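PDB 2GUJ: phage-like element PBSX protein xkdM from Bacillus subtilis, which probably forms part of the tail tube of the defective phage-like particle PBSX. Local coordinates for residues 7-12 and 90-95; 44-49 and 134-139; 60-65 and 127-132; 86-91 and 104-109. All coordinates share one frame; numbering follows the deposited sequence.

Contact 1: 7-12 and 90-95; sequences NTISGK and AVLDDQ
S10 O and S10 OG are both gripped by D93, each through one hydrogen bond. D93 N gives S10 O a bond of 3.2 Å, fairly straight at 159° and lying in the carbonyl plane on a lone pair. The side chains of the same two residues meet as well. S10 OG donates to D93 OD1 over 2.6 Å, and OD1 accepts on its syn lone pair, the one on the side of the second carboxylate oxygen. The carboxylate is turned back over the neighbouring strand because D93 CG stands between the backbone N and the carbonyl carbon, the crowded position (chi1 66°). This brings D93 OD2 to 3.2 Å from G11 CA, so the acid spans both S10 and G11. A third, weak hydrogen bond runs from V91 N to K12 O at 3.5 Å, and the methyl carbon A90 CB sits 3.4 Å from that oxygen. The crossing is steep: the axes of strands 9-11 and 90-92 pass 5.8 Å apart at 118°, and the chain turns a corner at K12. In the curled antiparallel sheet, consistent with a phage-barrel fold, strand 9-11 pairs with strand 21-33, whereas strand 14-18, beyond the corner, pairs with strand 86-92. Apolar contact is slight. L92 CG is anti to its backbone N, and the branch CD1 bends back to 4.5 Å from I9 CG1; both side chains also touch V104. On the exposed side, the K12 chain bends at chi2 and leads its ammonium end away from strand 90-92.

Contact 2: 44-49 and 134-139; sequences GRRMTG and FEDFDV
Over one face of the R46 guanidinium lie F137 O, above its centre, and D136 OD1; the D136 carboxylate plane stands nearly perpendicular to it, 89° apart. The F137 ring receives M47 CG, of a selenomethionine, at its edge and near its plane, 3.5 Å from CZ, while R46 CG approaches the same ring obliquely, 3.4 Å from CE2. R46 therefore works in two parts. Its CG, anti to the backbone N (chi1 -175°), reaches the ring near CE2, and a bend at chi2 then carries the guanidinium on to D136. There both terminal nitrogens converge on a single oxygen in a salt bridge: NH2 lies 2.4 Å from D136 OD2 in the model, although the position of NH2 is less certain, and NH1 adds a weak hydrogen bond of 2.8 Å to OD2. D138 OD2, hydrogen-bonded to Y107 OH, lies 4.5 Å from R46 NH2, beyond salt-bridge range, but its charge would probably add to the negative field around the arginine. The F137 side chain also touches V33 and L106, so the ring bridges the sheet and the short helix. Strand 136-138 pairs with strand 103-109, and helix 44-47 belongs to the long connection between strands 21-33 and 57-63. The arrangement is that of a helical turn in a long excursion docked on a beta-barrel-like sheet by a salt bridge beside the F137 ring.

Contact 3: 60-65 and 127-132; sequences TATFYK and EEEVPF
Strands 60-63 and 129-132 run antiparallel but strongly splayed, their axes 4.5 Å apart at closest and at 134°, with A61 and V130 forming the hydrogen-bonded pair. Its two bonds, A61 N to V130 O at 3.0 Å and V130 N to A61 O at 2.8 Å, both lie in the plane of the accepting carbonyl. P131 faces T60 in a non-hydrogen-bonded pair, so its missing N-H costs this pairing nothing. On the face of A61 and V130 the contact is apolar. A61 CB meets the edge of the F132 ring, 3.7 Å from CE2, and V130 CG2 reaches F63 CE1 at 4.0 Å, the two side chains crossing at about a right angle. F63 also meets the ring of F111, and A61 touches I26 and F29 of strand 21-33. On the other face, T62 holds its methyl CG2 anti to the carbonyl carbon, bringing it 3.4 Å from E129 CG, while its hydroxyl OG1 bonds to T28 O. T60 and E129 lie side by side and point the same way, with OG1 and OE1 3.7 Å apart. The chemistry thus divides by face: alanine, valine and phenylalanine side chains lie on the buried side, while T62 lays its methyl against the E129 stem, T60 turns its hydroxyl toward the E129 carboxylate, and the acids make an exposed, probably negative surface near the second subunit, where the poorly ordered E127 approaches E30 of that subunit.

Contact 4: 86-91 and 104-109; sequences FTLQAV and VTLYDV
Backbone hydrogen bonds carry most of this pairing of strands 86-91 and 104-106, whose axes lie 4.5 Å apart at 163°. A90 and V104 exchange two bonds: V104 N to A90 O is 2.8 Å and straight at 168°, though the donor stands above the carbonyl plane, and A90 N meets V104 O at 2.9 Å, nearly along the C=O axis. For L88 and L106 the bond from L106 N to L88 O is 2.8 Å, while the return bond is weak, as is that from F86 N to V109 O. CA-H...O contacts from Q89 CA to V104 O and from T105 CA to L88 O flank the non-hydrogen-bonded pair Q89-T105.

Apolar contacts lie on the face of L88, L106 and V109. L88 CB sits 3.5 Å from V109 CG1, and L88 CD2 runs alongside L106 CD2, 4.1 Å apart.

Separately, the polar V109 O lies at the edge of the F86 ring, which meets F111 edge-to-face and touches F70 of helix 68-79.

On the other face, Q89 lies beside T105, its CG 3.5 Å from the methyl CG2; Q89 OE1 has a weak hydrogen bond to R103 NE.

Y107 and D108 stand opposite T87 alone, so the register slips by one in a beta bulge, and a type II turn runs from L106 to V109. A hairpin bent by such a bulge is consistent with a curled phage-barrel sheet.

In the fold
Contact 4 lies nearest the middle of the chain, its centre 4 Å from that of the protein, and is mostly backbone pairing with buried apolar side chains; contacts 1, 2 and 3, at 10 to 12 Å, are more peripheral and mix in polar groups. Contacts 1 and 4 share A90 and V91 on strand 86-92. Contact 2 adjoins contact 4 because strands 136-138 and 103-109 are sheet neighbours, and it meets contact 1 where I9 packs on F137. Contact 3, on the opposite side of the chain's centre from contact 2, reaches contact 4 through F132 and V109. Only contact 2 includes a salt bridge, fitting its helix-to-sheet docking.

Contact 1: 7-12 and 90-95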
# COMPACT_ATOMS: atom_id res chain seq x y z
N ASN B 7 9.12 -1.62 9.64
CA ASN B 7 8.87 -0.39 10.40
C ASN B 7 7.37 -0.15 10.39
O ASN B 7 6.89 0.97 10.46
CB ASN B 7 9.58 0.79 9.72
CG ASN B 7 9.68 2.01 10.62
OD1 ASN B 7 10.14 3.07 10.20
ND2 ASN B 7 9.25 1.87 11.87
N THR B 8 6.63 -1.26 10.30
CA THR B 8 5.18 -1.24 10.23
C THR B 8 4.51 -1.09 11.60
O THR B 8 5.20 -0.98 12.62
CB THR B 8 4.71 -2.54 9.53
OG1 THR B 8 3.30 -2.49 9.30
CG2 THR B 8 5.06 -3.75 10.38
N ILE B 9 3.18 -1.08 11.61
CA ILE B 9 2.38 -0.91 12.82
C ILE B 9 0.95 -1.24 12.47
O ILE B 9 0.41 -0.69 11.50
CB ILE B 9 2.37 0.54 13.30
CG1 ILE B 9 1.37 0.69 14.46
CG2 ILE B 9 1.96 1.43 12.16
CD1 ILE B 9 1.20 2.11 14.96
N SER B 10 0.30 -2.09 13.25
CA SER B 10 -1.07 -2.44 12.96
C SER B 10 -1.82 -2.84 14.22
O SER B 10 -1.22 -3.21 15.22
CB SER B 10 -1.12 -3.58 11.98
OG SER B 10 -1.18 -4.79 12.70
N GLY B 11 -3.14 -2.77 14.15
CA GLY B 11 -3.94 -3.13 15.30
C GLY B 11 -5.33 -3.64 14.97
O GLY B 11 -5.97 -3.20 14.02
N LYS B 12 -5.81 -4.58 15.78
CA LYS B 12 -7.13 -5.16 15.61
C LYS B 12 -8.22 -4.13 15.90
O LYS B 12 -7.94 -2.99 16.26
CB LYS B 12 -7.29 -6.36 16.55
CG LYS B 12 -7.03 -7.74 15.94
CD LYS B 12 -8.34 -8.36 15.44
CE LYS B 12 -8.27 -9.88 15.31
NZ LYS B 12 -9.62 -10.41 15.00
N ALA B 90 -7.65 2.45 17.87
CA ALA B 90 -7.83 1.00 17.95
C ALA B 90 -7.00 0.33 19.02
O ALA B 90 -6.37 0.98 19.86
CB ALA B 90 -7.51 0.36 16.59
N VAL B 91 -7.01 -1.00 18.97
CA VAL B 91 -6.27 -1.84 19.90
C VAL B 91 -5.04 -2.44 19.21
O VAL B 91 -5.17 -3.18 18.24
CB VAL B 91 -7.13 -3.01 20.42
CG1 VAL B 91 -6.24 -4.02 21.12
CG2 VAL B 91 -8.20 -2.49 21.38
N LEU B 92 -3.86 -2.15 19.74
CA LEU B 92 -2.63 -2.66 19.15
C LEU B 92 -2.59 -4.18 19.05
O LEU B 92 -3.06 -4.89 19.94
CB LEU B 92 -1.43 -2.17 19.95
CG LEU B 92 -0.10 -2.35 19.23
CD1 LEU B 92 -0.19 -1.83 17.80
CD2 LEU B 92 0.96 -1.61 20.00
N ASP B 93 -2.02 -4.69 17.96
CA ASP B 93 -1.91 -6.12 17.76
C ASP B 93 -0.47 -6.57 17.53
O ASP B 93 -0.18 -7.30 16.58
CB ASP B 93 -2.79 -6.59 16.58
CG ASP B 93 -2.33 -6.04 15.23
OD1 ASP B 93 -1.14 -5.65 15.11
OD2 ASP B 93 -3.15 -6.03 14.29
N ASP B 94 0.44 -6.12 18.38
CA ASP B 94 1.84 -6.54 18.25
C ASP B 94 1.91 -7.88 18.96
O ASP B 94 1.68 -7.96 20.17
CB ASP B 94 2.78 -5.52 18.91
CG ASP B 94 4.23 -5.65 18.43
OD1 ASP B 94 4.72 -6.80 18.34
OD2 ASP B 94 4.87 -4.61 18.16
N GLN B 95 2.20 -8.94 18.22
CA GLN B 95 2.27 -10.26 18.83
C GLN B 95 3.52 -10.43 19.69
O GLN B 95 3.53 -11.22 20.63
CB GLN B 95 2.22 -11.35 17.77
CG GLN B 95 2.18 -12.77 18.33
CD GLN B 95 1.18 -12.91 19.46
OE1 GLN B 95 1.50 -12.62 20.62
NE2 GLN B 95 -0.03 -13.35 19.14

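Contact 2: 44-49 and 134-139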
# COMPACT_ATOMS: atom_id res chain seq x y z
N GLY B 44 10.56 3.69 16.97
CA GLY B 44 11.12 3.20 18.20
C GLY B 44 10.86 4.16 19.34
O GLY B 44 10.28 3.77 20.36
N ARG B 45 11.24 5.42 19.17
CA ARG B 45 11.04 6.39 20.23
C ARG B 45 9.82 7.29 20.08
O ARG B 45 9.92 8.49 19.84
CB ARG B 45 12.30 7.23 20.41
CG ARG B 45 12.89 7.72 19.12
CD ARG B 45 14.19 8.47 19.34
NE ARG B 45 14.57 9.11 18.09
CZ ARG B 45 13.78 9.94 17.42
NH1 ARG B 45 12.57 10.22 17.89
NH2 ARG B 45 14.18 10.45 16.26
N ARG B 46 8.65 6.69 20.23
CA ARG B 46 7.38 7.40 20.16
C ARG B 46 6.48 6.49 20.97
O ARG B 46 5.64 6.95 21.75
CB ARG B 46 6.90 7.53 18.70
CG ARG B 46 5.63 8.38 18.52
CD ARG B 46 5.67 9.64 19.36
NE ARG B 46 4.38 10.35 19.46
CZ ARG B 46 3.88 11.14 18.51
NH1 ARG B 46 4.52 11.33 17.37
NH2 ARG B 46 2.75 11.80 18.73
N MSE B 47 6.67 5.19 20.79
CA MSE B 47 5.91 4.20 21.54
C MSE B 47 6.46 4.30 22.95
O MSE B 47 5.72 4.28 23.93
CB MSE B 47 6.20 2.80 21.02
CG MSE B 47 6.05 2.62 19.53
SE MSE B 47 5.63 0.79 19.16
CE MSE B 47 6.83 0.43 17.68
N THR B 48 7.78 4.39 23.03
CA THR B 48 8.47 4.48 24.30
C THR B 48 9.37 5.71 24.28
O THR B 48 10.59 5.59 24.13
CB THR B 48 9.33 3.21 24.57
OG1 THR B 48 10.38 3.52 25.50
CG2 THR B 48 9.96 2.69 23.27
N GLY B 49 8.77 6.89 24.41
CA GLY B 49 9.59 8.09 24.42
C GLY B 49 9.00 9.39 23.91
O GLY B 49 8.01 9.41 23.19
N PHE B 134 -2.30 9.18 8.19
CA PHE B 134 -2.28 9.80 9.51
C PHE B 134 -1.11 10.75 9.57
O PHE B 134 -0.20 10.65 8.76
CB PHE B 134 -2.14 8.73 10.59
CG PHE B 134 -0.88 7.93 10.48
CD1 PHE B 134 -0.73 6.96 9.48
CD2 PHE B 134 0.15 8.13 11.38
CE1 PHE B 134 0.43 6.22 9.40
CE2 PHE B 134 1.31 7.40 11.30
CZ PHE B 134 1.45 6.43 10.31
N GLU B 135 -1.13 11.69 10.51
CA GLU B 135 -0.04 12.65 10.65
C GLU B 135 0.72 12.43 11.94
O GLU B 135 1.67 13.14 12.23
CB GLU B 135 -0.59 14.08 10.62
CG GLU B 135 -0.26 14.86 9.37
CD GLU B 135 -0.66 14.11 8.11
OE1 GLU B 135 0.15 13.26 7.66
OE2 GLU B 135 -1.77 14.37 7.58
N ASP B 136 0.28 11.44 12.71
CA ASP B 136 0.95 11.12 13.96
C ASP B 136 0.27 9.89 14.57
O ASP B 136 -0.94 9.70 14.39
CB ASP B 136 0.87 12.29 14.93
CG ASP B 136 1.68 12.05 16.17
OD1 ASP B 136 1.66 10.91 16.65
OD2 ASP B 136 2.33 12.99 16.67
N PHE B 137 1.04 9.08 15.27
CA PHE B 137 0.54 7.86 15.88
C PHE B 137 0.85 7.87 17.36
O PHE B 137 1.66 8.68 17.80
CB PHE B 137 1.18 6.66 15.19
CG PHE B 137 2.30 6.05 15.96
CD1 PHE B 137 2.05 5.00 16.83
CD2 PHE B 137 3.60 6.49 15.79
CE1 PHE B 137 3.08 4.38 17.52
CE2 PHE B 137 4.64 5.88 16.47
CZ PHE B 137 4.38 4.82 17.34
N ASP B 138 0.25 6.97 18.13
CA ASP B 138 0.47 6.98 19.57
C ASP B 138 0.01 5.69 20.28
O ASP B 138 -0.87 4.99 19.80
CB ASP B 138 -0.31 8.18 20.14
CG ASP B 138 0.08 8.52 21.55
OD1 ASP B 138 0.23 7.60 22.38
OD2 ASP B 138 0.23 9.73 21.83
N VAL B 139 0.61 5.39 21.42
CA VAL B 139 0.24 4.21 22.19
C VAL B 139 0.19 4.68 23.63
O VAL B 139 1.01 4.29 24.45
CB VAL B 139 1.30 3.11 22.05
CG1 VAL B 139 0.88 1.88 22.82
CG2 VAL B 139 1.52 2.80 20.58

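Contact 3: 60-65 and 127-132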
# COMPACT_ATOMS: atom_id res chain seq x y z
N THR B 60 -3.20 1.69 5.51
CA THR B 60 -4.36 1.07 4.92
C THR B 60 -5.19 0.44 6.02
O THR B 60 -4.67 0.10 7.09
CB THR B 60 -3.94 -0.01 3.91
OG1 THR B 60 -4.90 -1.08 3.91
CG2 THR B 60 -2.56 -0.56 4.27
N ALA B 61 -6.48 0.28 5.78
CA ALA B 61 -7.33 -0.31 6.78
C ALA B 61 -8.63 -0.70 6.12
O ALA B 61 -8.98 -0.16 5.08
CB ALA B 61 -7.58 0.67 7.88
N THR B 62 -9.34 -1.63 6.74
CA THR B 62 -10.62 -2.08 6.20
C THR B 62 -11.73 -1.85 7.21
O THR B 62 -11.57 -2.13 8.40
CB THR B 62 -10.59 -3.58 5.82
OG1 THR B 62 -9.81 -4.31 6.78
CG2 THR B 62 -9.99 -3.75 4.43
N PHE B 63 -12.86 -1.35 6.74
CA PHE B 63 -13.97 -1.10 7.63
C PHE B 63 -14.86 -2.33 7.82
O PHE B 63 -14.97 -3.18 6.93
CB PHE B 63 -14.80 0.08 7.13
CG PHE B 63 -14.04 1.38 7.10
CD1 PHE B 63 -13.01 1.60 6.17
CD2 PHE B 63 -14.35 2.41 7.99
CE1 PHE B 63 -12.31 2.81 6.13
CE2 PHE B 63 -13.66 3.62 7.96
CZ PHE B 63 -12.64 3.82 7.02
N TYR B 64 -15.47 -2.40 9.00
CA TYR B 64 -16.37 -3.49 9.37
C TYR B 64 -17.79 -3.17 8.93
O TYR B 64 -18.33 -3.83 8.05
CB TYR B 64 -16.28 -3.73 10.90
CG TYR B 64 -17.53 -4.29 11.56
CD1 TYR B 64 -18.13 -5.48 11.12
CD2 TYR B 64 -18.14 -3.61 12.63
CE1 TYR B 64 -19.30 -5.96 11.72
CE2 TYR B 64 -19.30 -4.09 13.23
CZ TYR B 64 -19.88 -5.26 12.77
OH TYR B 64 -21.04 -5.70 13.36
N LYS B 65 -18.41 -2.16 9.53
CA LYS B 65 -19.77 -1.78 9.16
C LYS B 65 -19.78 -0.34 8.66
O LYS B 65 -18.87 0.43 8.96
CB LYS B 65 -20.72 -1.92 10.36
CG LYS B 65 -20.24 -1.17 11.61
CD LYS B 65 -21.36 -0.97 12.63
CE LYS B 65 -21.95 -2.29 13.12
NZ LYS B 65 -22.98 -2.11 14.18
N GLU B 127 -12.57 -1.86 -3.62
CA GLU B 127 -12.37 -2.87 -2.59
C GLU B 127 -12.59 -2.32 -1.19
O GLU B 127 -12.97 -1.16 -1.03
CB GLU B 127 -10.95 -3.45 -2.67
CG GLU B 127 -10.69 -4.36 -3.87
CD GLU B 127 -9.39 -5.14 -3.71
OE1 GLU B 127 -8.30 -4.52 -3.79
OE2 GLU B 127 -9.46 -6.36 -3.49
N GLU B 128 -12.35 -3.14 -0.17
CA GLU B 128 -12.55 -2.72 1.22
C GLU B 128 -11.31 -2.11 1.87
O GLU B 128 -11.42 -1.39 2.86
CB GLU B 128 -13.01 -3.90 2.08
CG GLU B 128 -14.28 -4.54 1.60
CD GLU B 128 -15.07 -5.14 2.73
OE1 GLU B 128 -14.52 -5.99 3.47
OE2 GLU B 128 -16.25 -4.77 2.89
N GLU B 129 -10.14 -2.41 1.32
CA GLU B 129 -8.91 -1.86 1.88
C GLU B 129 -8.77 -0.42 1.46
O GLU B 129 -8.40 -0.12 0.33
CB GLU B 129 -7.69 -2.64 1.39
CG GLU B 129 -7.57 -4.01 2.02
CD GLU B 129 -6.30 -4.70 1.64
OE1 GLU B 129 -5.22 -4.22 2.05
OE2 GLU B 129 -6.37 -5.72 0.93
N VAL B 130 -9.06 0.49 2.38
CA VAL B 130 -8.96 1.88 2.02
C VAL B 130 -7.68 2.50 2.51
O VAL B 130 -7.23 2.24 3.62
CB VAL B 130 -10.12 2.66 2.56
CG1 VAL B 130 -10.19 4.00 1.85
CG2 VAL B 130 -11.39 1.86 2.38
N PRO B 131 -7.07 3.33 1.65
CA PRO B 131 -5.81 4.02 1.97
C PRO B 131 -6.12 5.22 2.84
O PRO B 131 -7.26 5.69 2.85
CB PRO B 131 -5.27 4.43 0.60
CG PRO B 131 -5.90 3.40 -0.34
CD PRO B 131 -7.31 3.34 0.19
N PHE B 132 -5.14 5.71 3.58
CA PHE B 132 -5.37 6.88 4.42
C PHE B 132 -4.04 7.38 4.88
O PHE B 132 -3.05 6.66 4.76
CB PHE B 132 -6.27 6.51 5.60
CG PHE B 132 -5.59 5.68 6.65
CD1 PHE B 132 -4.61 6.23 7.47
CD2 PHE B 132 -5.94 4.34 6.83
CE1 PHE B 132 -3.98 5.47 8.45
CE2 PHE B 132 -5.31 3.57 7.81
CZ PHE B 132 -4.33 4.14 8.62

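Contact 4: 86-91 and 104-109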
# COMPACT_ATOMS: atom_id res chain seq x y z
N PHE B 86 -10.07 12.43 10.74
CA PHE B 86 -10.65 11.60 11.78
C PHE B 86 -9.51 11.10 12.68
O PHE B 86 -8.34 11.14 12.29
CB PHE B 86 -11.38 10.40 11.18
CG PHE B 86 -11.88 10.61 9.79
CD1 PHE B 86 -11.01 10.98 8.77
CD2 PHE B 86 -13.22 10.38 9.47
CE1 PHE B 86 -11.45 11.11 7.45
CE2 PHE B 86 -13.67 10.50 8.15
CZ PHE B 86 -12.79 10.87 7.14
N THR B 87 -9.85 10.66 13.88
CA THR B 87 -8.87 10.14 14.82
C THR B 87 -9.19 8.67 15.01
O THR B 87 -10.20 8.32 15.62
CB THR B 87 -8.96 10.85 16.16
OG1 THR B 87 -8.36 12.15 16.03
CG2 THR B 87 -8.27 10.04 17.26
N LEU B 88 -8.31 7.80 14.51
CA LEU B 88 -8.53 6.37 14.60
C LEU B 88 -7.94 5.78 15.87
O LEU B 88 -6.71 5.68 16.01
CB LEU B 88 -7.96 5.68 13.35
CG LEU B 88 -8.27 4.18 13.30
CD1 LEU B 88 -7.97 3.58 11.93
CD2 LEU B 88 -7.46 3.49 14.39
N GLN B 89 -8.80 5.34 16.78
CA GLN B 89 -8.31 4.78 18.04
C GLN B 89 -8.62 3.30 18.21
O GLN B 89 -9.71 2.93 18.66
CB GLN B 89 -8.87 5.59 19.20
CG GLN B 89 -8.12 5.36 20.49
CD GLN B 89 -8.54 6.31 21.58
OE1 GLN B 89 -8.06 6.24 22.71
NE2 GLN B 89 -9.46 7.22 21.24
N ALA B 90 -7.65 2.45 17.87
CA ALA B 90 -7.83 1.00 17.95
C ALA B 90 -7.00 0.33 19.02
O ALA B 90 -6.37 0.98 19.86
CB ALA B 90 -7.51 0.36 16.59
N VAL B 91 -7.01 -1.00 18.97
CA VAL B 91 -6.27 -1.84 19.90
C VAL B 91 -5.04 -2.44 19.21
O VAL B 91 -5.17 -3.18 18.24
CB VAL B 91 -7.13 -3.01 20.42
CG1 VAL B 91 -6.24 -4.02 21.12
CG2 VAL B 91 -8.20 -2.49 21.38
N VAL B 104 -3.87 2.17 20.49
CA VAL B 104 -3.11 2.93 19.51
C VAL B 104 -4.02 3.96 18.91
O VAL B 104 -5.12 3.62 18.47
CB VAL B 104 -2.66 2.04 18.37
CG1 VAL B 104 -1.60 2.73 17.56
CG2 VAL B 104 -2.17 0.73 18.92
N THR B 105 -3.61 5.21 18.90
CA THR B 105 -4.45 6.20 18.26
C THR B 105 -3.64 6.68 17.07
O THR B 105 -2.42 6.61 17.08
CB THR B 105 -4.76 7.37 19.18
OG1 THR B 105 -3.70 8.32 19.11
CG2 THR B 105 -4.95 6.89 20.62
N LEU B 106 -4.33 7.13 16.02
CA LEU B 106 -3.65 7.64 14.83
C LEU B 106 -4.18 9.02 14.60
O LEU B 106 -5.24 9.20 14.00
CB LEU B 106 -3.94 6.78 13.61
CG LEU B 106 -3.08 5.51 13.50
CD1 LEU B 106 -1.61 5.88 13.63
CD2 LEU B 106 -3.47 4.55 14.59
N TYR B 107 -3.44 10.00 15.08
CA TYR B 107 -3.87 11.37 14.92
C TYR B 107 -3.90 11.76 13.47
O TYR B 107 -3.00 11.43 12.70
CB TYR B 107 -2.97 12.31 15.70
CG TYR B 107 -2.90 11.92 17.15
CD1 TYR B 107 -4.00 11.34 17.79
CD2 TYR B 107 -1.73 12.09 17.87
CE1 TYR B 107 -3.93 10.94 19.11
CE2 TYR B 107 -1.64 11.69 19.20
CZ TYR B 107 -2.75 11.11 19.81
OH TYR B 107 -2.64 10.66 21.10
N ASP B 108 -4.98 12.42 13.11
CA ASP B 108 -5.22 12.90 11.77
C ASP B 108 -5.15 11.91 10.63
O ASP B 108 -4.62 12.23 9.57
CB ASP B 108 -4.32 14.09 11.49
CG ASP B 108 -5.00 15.40 11.81
OD1 ASP B 108 -5.70 15.48 12.85
OD2 ASP B 108 -4.84 16.34 11.02
N VAL B 109 -5.67 10.71 10.86
CA VAL B 109 -5.72 9.72 9.79
C VAL B 109 -6.64 10.45 8.81
O VAL B 109 -7.49 11.22 9.24
CB VAL B 109 -6.42 8.41 10.23
CG1 VAL B 109 -6.86 8.52 11.68
CG2 VAL B 109 -7.61 8.11 9.32